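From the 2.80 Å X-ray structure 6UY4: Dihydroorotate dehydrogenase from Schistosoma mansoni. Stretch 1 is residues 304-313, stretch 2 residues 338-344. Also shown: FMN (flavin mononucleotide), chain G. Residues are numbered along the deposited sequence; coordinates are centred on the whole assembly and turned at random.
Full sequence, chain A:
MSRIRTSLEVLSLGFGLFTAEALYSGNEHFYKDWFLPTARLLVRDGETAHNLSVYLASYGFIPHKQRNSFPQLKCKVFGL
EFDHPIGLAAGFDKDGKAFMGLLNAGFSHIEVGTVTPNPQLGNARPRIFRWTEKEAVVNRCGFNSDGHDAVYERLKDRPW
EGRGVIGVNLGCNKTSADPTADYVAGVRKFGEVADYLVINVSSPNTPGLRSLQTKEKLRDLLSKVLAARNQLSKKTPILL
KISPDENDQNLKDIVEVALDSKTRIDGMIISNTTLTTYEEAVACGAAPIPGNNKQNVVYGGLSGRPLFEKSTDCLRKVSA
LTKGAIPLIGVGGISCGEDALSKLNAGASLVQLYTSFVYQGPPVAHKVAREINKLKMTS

Stretch 1 (304-313) GRPLFEKSTD
Stretch 2 338-344: EDALSKL

Two nearly parallel helices of one chain meet in a small contact, 293 Å² in all, in which a lysine ammonium and a phenylalanine ring make the main contacts. The helices, the first including 308-313 and the second 338-344 (phi/psi near -65/-40), run in the same direction at 13°, axes 10.3 Å apart at closest approach. CA atoms pair Phe308 with Asp339 (7.6 Å) and Thr312 with Lys343 (6.0 Å).

The CA-to-CB bond of Lys343 points sideways, but its m, t, t, m chain carries NZ across to donate hydrogen bonds to Ser311 OG (3.1 Å) and Thr312 OG1 (2.9 Å). Both hydroxyls can accept because each donates to its own helix: Ser311 OG (chi1 p) to Leu307 O at 2.9 Å, Thr312 OG1 (chi1 m) to Phe308 O at 2.6 Å.

One turn earlier, Phe308 (chi1 t, chi2 78°) points toward the second helix. Its CE1 lies 3.4 Å from Asp339 O, and its edge meets Ser342 (chi1 m), CZ 3.8 Å from CB; Asp339 OD2 sits over one face. Arg305 NH2 stays 4.4 Å from Asp339 OD1 (both chi1 m), beyond a salt bridge; a water accepts weakly from Arg305 NH2 (2.8 Å to its O) and donates to Asp339 OD2 (3.2 Å).

Gly304 N (phi/psi 116/-165) hydrogen-bonds FMN O1P at 2.7 Å.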

# COMPACT_ATOMS: atom_id res chain seq x y z
N GLY A 304 -0.76 4.21 -10.48
CA GLY A 304 -1.82 4.05 -11.46
C GLY A 304 -1.41 3.11 -12.58
O GLY A 304 -0.43 2.36 -12.49
N ARG A 305 -2.18 3.17 -13.66
CA ARG A 305 -1.96 2.27 -14.79
C ARG A 305 -0.55 2.32 -15.36
O ARG A 305 -0.02 1.25 -15.71
CB ARG A 305 -3.00 2.54 -15.88
CG ARG A 305 -4.43 2.63 -15.36
CD ARG A 305 -5.44 2.38 -16.47
NE ARG A 305 -5.42 0.99 -16.91
CZ ARG A 305 -6.25 0.49 -17.82
NH1 ARG A 305 -7.17 1.26 -18.39
NH2 ARG A 305 -6.17 -0.79 -18.17
N PRO A 306 0.11 3.48 -15.51
CA PRO A 306 1.50 3.47 -16.02
C PRO A 306 2.47 2.68 -15.16
O PRO A 306 3.60 2.44 -15.60
CB PRO A 306 1.87 4.96 -16.05
CG PRO A 306 0.58 5.66 -16.18
CD PRO A 306 -0.40 4.86 -15.39
N LEU A 307 2.07 2.27 -13.95
CA LEU A 307 2.94 1.52 -13.06
C LEU A 307 2.82 0.01 -13.24
O LEU A 307 3.74 -0.72 -12.87
CB LEU A 307 2.62 1.88 -11.60
CG LEU A 307 3.39 1.20 -10.47
CD1 LEU A 307 4.88 1.49 -10.59
CD2 LEU A 307 2.86 1.63 -9.12
N PHE A 308 1.71 -0.47 -13.82
CA PHE A 308 1.43 -1.90 -13.83
C PHE A 308 2.54 -2.70 -14.49
O PHE A 308 2.95 -3.75 -13.97
CB PHE A 308 0.09 -2.17 -14.52
CG PHE A 308 -0.14 -3.63 -14.83
CD1 PHE A 308 -0.55 -4.50 -13.84
CD2 PHE A 308 0.06 -4.12 -16.11
CE1 PHE A 308 -0.76 -5.84 -14.11
CE2 PHE A 308 -0.14 -5.46 -16.39
CZ PHE A 308 -0.55 -6.32 -15.39
N GLU A 309 3.04 -2.24 -15.63
CA GLU A 309 4.02 -3.03 -16.38
C GLU A 309 5.31 -3.20 -15.59
O GLU A 309 5.89 -4.30 -15.56
CB GLU A 309 4.29 -2.39 -17.74
CG GLU A 309 5.28 -3.16 -18.59
CD GLU A 309 5.43 -2.57 -19.98
OE1 GLU A 309 4.63 -1.69 -20.35
OE2 GLU A 309 6.36 -3.00 -20.71
N LYS A 310 5.78 -2.14 -14.94
CA LYS A 310 7.05 -2.21 -14.22
C LYS A 310 6.89 -2.97 -12.90
O LYS A 310 7.69 -3.87 -12.60
CB LYS A 310 7.59 -0.81 -13.96
CG LYS A 310 9.04 -0.78 -13.51
CD LYS A 310 9.59 0.63 -13.47
CE LYS A 310 11.08 0.63 -13.16
NZ LYS A 310 11.64 2.01 -13.14
N SER A 311 5.87 -2.63 -12.11
CA SER A 311 5.70 -3.27 -10.81
C SER A 311 5.43 -4.76 -10.95
O SER A 311 5.78 -5.54 -10.06
CB SER A 311 4.56 -2.60 -10.04
OG SER A 311 3.33 -2.71 -10.74
N THR A 312 4.81 -5.18 -12.06
CA THR A 312 4.58 -6.61 -12.28
C THR A 312 5.88 -7.33 -12.62
O THR A 312 6.15 -8.42 -12.10
CB THR A 312 3.54 -6.81 -13.38
OG1 THR A 312 2.32 -6.14 -13.03
CG2 THR A 312 3.25 -8.30 -13.57
N ASP A 313 6.69 -6.73 -13.50
CA ASP A 313 7.98 -7.32 -13.83
C ASP A 313 8.86 -7.45 -12.60
O ASP A 313 9.51 -8.49 -12.40
CB ASP A 313 8.69 -6.48 -14.90
CG ASP A 313 8.03 -6.59 -16.26
OD1 ASP A 313 7.41 -7.63 -16.54
OD2 ASP A 313 8.15 -5.63 -17.05
N GLU A 338 -7.77 -8.78 -15.26
CA GLU A 338 -6.62 -9.43 -15.88
C GLU A 338 -5.31 -8.88 -15.33
O GLU A 338 -4.29 -9.58 -15.36
CB GLU A 338 -6.69 -9.28 -17.40
CG GLU A 338 -6.38 -7.89 -17.91
CD GLU A 338 -6.28 -7.84 -19.42
OE1 GLU A 338 -6.32 -8.91 -20.06
OE2 GLU A 338 -6.14 -6.73 -19.98
N ASP A 339 -5.31 -7.64 -14.83
CA ASP A 339 -4.11 -7.12 -14.19
C ASP A 339 -3.81 -7.87 -12.90
O ASP A 339 -2.66 -8.27 -12.66
CB ASP A 339 -4.26 -5.62 -13.90
CG ASP A 339 -4.48 -4.80 -15.15
OD1 ASP A 339 -5.39 -3.95 -15.15
OD2 ASP A 339 -3.76 -5.03 -16.15
N ALA A 340 -4.83 -8.08 -12.07
CA ALA A 340 -4.63 -8.84 -10.84
C ALA A 340 -4.27 -10.29 -11.13
O ALA A 340 -3.45 -10.89 -10.42
CB ALA A 340 -5.89 -8.77 -9.97
N LEU A 341 -4.85 -10.86 -12.18
CA LEU A 341 -4.52 -12.23 -12.55
C LEU A 341 -3.08 -12.33 -13.05
O LEU A 341 -2.41 -13.34 -12.82
CB LEU A 341 -5.50 -12.75 -13.60
CG LEU A 341 -5.33 -14.22 -13.99
CD1 LEU A 341 -5.37 -15.10 -12.75
CD2 LEU A 341 -6.41 -14.65 -14.98
N SER A 342 -2.60 -11.30 -13.75
CA SER A 342 -1.21 -11.28 -14.17
C SER A 342 -0.27 -11.30 -12.97
O SER A 342 0.73 -12.02 -12.96
CB SER A 342 -0.94 -10.06 -15.05
OG SER A 342 -1.77 -10.06 -16.20
N LYS A 343 -0.59 -10.51 -11.94
CA LYS A 343 0.24 -10.49 -10.74
C LYS A 343 0.14 -11.81 -9.98
O LYS A 343 1.15 -12.32 -9.48
CB LYS A 343 -0.17 -9.33 -9.84
CG LYS A 343 0.16 -7.95 -10.40
CD LYS A 343 -0.13 -6.86 -9.38
CE LYS A 343 0.18 -5.48 -9.94
NZ LYS A 343 1.61 -5.31 -10.29
N LEU A 344 -1.07 -12.37 -9.87
CA LEU A 344 -1.22 -13.64 -9.17
C LEU A 344 -0.49 -14.77 -9.89
O LEU A 344 0.11 -15.64 -9.24
CB LEU A 344 -2.70 -13.98 -9.01
CG LEU A 344 -3.52 -13.09 -8.07
CD1 LEU A 344 -4.97 -13.55 -8.02
CD2 LEU A 344 -2.92 -13.07 -6.68
N1 FMN G . 2.42 3.25 0.38
C2 FMN G . 2.88 3.01 1.66
O2 FMN G . 3.50 1.97 1.90
N3 FMN G . 2.63 3.91 2.67
C4 FMN G . 1.94 5.07 2.41
O4 FMN G . 1.72 5.88 3.31
C4A FMN G . 1.48 5.33 1.12
N5 FMN G . 0.78 6.49 0.85
C5A FMN G . 0.32 6.73 -0.43
C6 FMN G . -0.38 7.90 -0.70
C7 FMN G . -0.84 8.16 -1.98
C7M FMN G . -1.60 9.43 -2.26
C8 FMN G . -0.60 7.25 -3.00
C8M FMN G . -1.10 7.52 -4.39
C9 FMN G . 0.10 6.08 -2.74
C9A FMN G . 0.57 5.82 -1.45
N10 FMN G . 1.27 4.65 -1.18
C10 FMN G . 1.72 4.41 0.10
C1' FMN G . 1.55 3.65 -2.25
C2' FMN G . 0.40 2.66 -2.38
O2' FMN G . 0.15 2.06 -1.13
C3' FMN G . 0.73 1.57 -3.38
O3' FMN G . 1.98 0.99 -3.06
C4' FMN G . 0.77 2.09 -4.82
O4' FMN G . -0.01 3.26 -4.94
C5' FMN G . 0.22 1.01 -5.74
O5' FMN G . -0.01 1.53 -7.02
P FMN G . -1.53 1.59 -7.57
O1P FMN G . -1.49 2.11 -8.98
O2P FMN G . -2.17 0.23 -7.51
O3P FMN G . -2.30 2.56 -6.71
O HOH W 1 -5.20 -3.35 -18.52